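Local coordinates for protein mannose-specific lectin 3 chain 1 (Crocus vernus, PDB 3MEZ) that probably binds mannose as the domain 1 chain of a bulb-type lectin, which pairs with domain 2 chains in a heterotetramer, at residues A[43-46]-A[47-50]. Numbering follows the deposited sequence.
Sequences SNTH and GRGV
Arg48 folds its side chain back over Thr45 and the peptide that precedes it, the two side chains crossing at about a right angle. Thr45 and Arg48 are the first and last residues of a type II beta turn, with Gly47 at its third position in the positive-phi conformation usual there (73°). The turn is closed by the bond from Arg48 N to Thr45 O, 3.0 Å long and bent to 152° at the hydrogen. The Arg48 chain starts with CG beside its backbone N and bends at chi2 (-143°), which brings one face of the guanidinium over the Thr45 methyl and Asn44 O, the oxygen lying toward the rim. Asn44 O is 3.5 Å from Arg48 NH2 at an angle too poor for a hydrogen bond, and Thr45 CG2 is 3.7 Å from Arg48 NH1. Thr45 OG1 is hydrogen-bonded to Ser43 OG (2.8 Å) and to the carbonyl oxygen of Cys30, half of the Cys30–Cys52 disulfide. His46 starts off away from the turn, and its ND1 hydrogen-bonds Asp29 OD2. Within this surface loop between strands 41-42 and 53-56 of the bulb-lectin fold, the backbone bond closes the turn and Thr45 ties it to Cys30, while the arginine adds van der Waals cover and perhaps a weak electrostatic attraction to the carbonyl oxygen.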
ATOM      1  N   SER A  43     -26.726  -2.246  18.909  1.00 28.60           N
ATOM      2  CA  SER A  43     -27.520  -1.237  19.565  1.00 28.53           C
ATOM      3  C   SER A  43     -28.212  -1.761  20.814  1.00 31.46           C
ATOM      4  O   SER A  43     -28.570  -1.012  21.696  1.00 31.46           O
ATOM      5  CB  SER A  43     -28.541  -0.633  18.603  1.00 27.40           C
ATOM      6  OG  SER A  43     -29.385  -1.573  18.062  1.00 24.51           O
ATOM      7  N   ASN A  44     -28.388  -3.066  20.867  1.00 30.70           N
ATOM      8  CA  ASN A  44     -29.256  -3.708  21.833  1.00 32.86           C
ATOM      9  C   ASN A  44     -30.715  -3.252  21.817  1.00 33.01           C
ATOM     10  O   ASN A  44     -31.278  -2.998  22.823  1.00 33.96           O
ATOM     11  CB  ASN A  44     -28.662  -3.613  23.234  1.00 33.53           C
ATOM     12  CG  ASN A  44     -29.064  -4.763  24.130  0.50 34.33           C
ATOM     13  OD1 ASN A  44     -29.957  -5.537  23.830  0.50 34.25           O
ATOM     14  ND2 ASN A  44     -28.405  -4.864  25.250  0.50 36.86           N
ATOM     15  N   THR A  45     -31.307  -3.157  20.649  1.00 32.14           N
ATOM     16  CA  THR A  45     -32.659  -2.657  20.533  1.00 31.04           C
ATOM     17  C   THR A  45     -33.689  -3.700  20.095  1.00 32.57           C
ATOM     18  O   THR A  45     -34.653  -3.376  19.468  1.00 31.09           O
ATOM     19  CB  THR A  45     -32.735  -1.335  19.721  1.00 31.89           C
ATOM     20  OG1 THR A  45     -32.141  -1.497  18.455  1.00 28.83           O
ATOM     21  CG2 THR A  45     -32.027  -0.249  20.429  1.00 26.97           C
ATOM     22  N   HIS A  46     -33.446  -4.959  20.444  1.00 33.29           N
ATOM     23  CA  HIS A  46     -34.292  -6.037  20.008  1.00 36.61           C
ATOM     24  C   HIS A  46     -35.664  -5.816  20.540  1.00 36.56           C
ATOM     25  O   HIS A  46     -35.826  -5.532  21.681  1.00 37.58           O
ATOM     26  CB  HIS A  46     -33.787  -7.399  20.501  1.00 37.22           C
ATOM     27  CG  HIS A  46     -34.813  -8.482  20.395  1.00 42.56           C
ATOM     28  ND1 HIS A  46     -34.800  -9.424  19.397  1.00 47.27           N
ATOM     29  CD2 HIS A  46     -35.904  -8.751  21.141  1.00 46.08           C
ATOM     30  CE1 HIS A  46     -35.840 -10.221  19.526  1.00 47.77           C
ATOM     31  NE2 HIS A  46     -36.529  -9.832  20.576  1.00 48.44           N
ATOM     32  N   GLY A  47     -36.649  -5.886  19.671  1.00 37.58           N
ATOM     33  CA  GLY A  47     -38.032  -5.755  20.044  1.00 37.42           C
ATOM     34  C   GLY A  47     -38.457  -4.348  20.404  1.00 37.73           C
ATOM     35  O   GLY A  47     -39.533  -4.143  20.899  1.00 37.99           O
ATOM     36  N   ARG A  48     -37.605  -3.378  20.166  1.00 37.15           N
ATOM     37  CA  ARG A  48     -37.905  -2.023  20.565  1.00 36.92           C
ATOM     38  C   ARG A  48     -38.697  -1.317  19.501  1.00 36.17           C
ATOM     39  O   ARG A  48     -39.030  -0.181  19.630  1.00 37.57           O
ATOM     40  CB  ARG A  48     -36.641  -1.239  20.919  1.00 36.94           C
ATOM     41  CG  ARG A  48     -35.952  -1.682  22.195  1.00 38.08           C
ATOM     42  CD  ARG A  48     -35.350  -0.520  22.988  0.50 39.19           C
ATOM     43  NE  ARG A  48     -34.359  -0.945  23.987  0.50 38.46           N
ATOM     44  CZ  ARG A  48     -33.255  -0.281  24.342  0.50 39.86           C
ATOM     45  NH1 ARG A  48     -32.942   0.890  23.793  0.50 40.85           N
ATOM     46  NH2 ARG A  48     -32.450  -0.791  25.267  0.50 39.19           N
ATOM     47  N   GLY A  49     -38.944  -1.990  18.412  1.00 34.89           N
ATOM     48  CA  GLY A  49     -39.539  -1.319  17.292  1.00 34.86           C
ATOM     49  C   GLY A  49     -40.024  -2.237  16.222  1.00 34.59           C
ATOM     50  O   GLY A  49     -39.745  -3.389  16.287  1.00 36.03           O
ATOM     51  N   VAL A  50     -40.724  -1.699  15.232  1.00 34.65           N
ATOM     52  CA  VAL A  50     -41.126  -2.445  14.055  1.00 34.07           C
ATOM     53  C   VAL A  50     -40.813  -1.776  12.695  1.00 32.89           C
ATOM     54  O   VAL A  50     -40.929  -0.589  12.544  1.00 33.03           O
ATOM     55  CB  VAL A  50     -42.598  -2.849  14.140  0.50 33.53           C
ATOM     56  CG1 VAL A  50     -43.469  -1.667  14.100  0.50 34.35           C
ATOM     57  CG2 VAL A  50     -42.937  -3.721  13.026  0.50 33.76           C
TER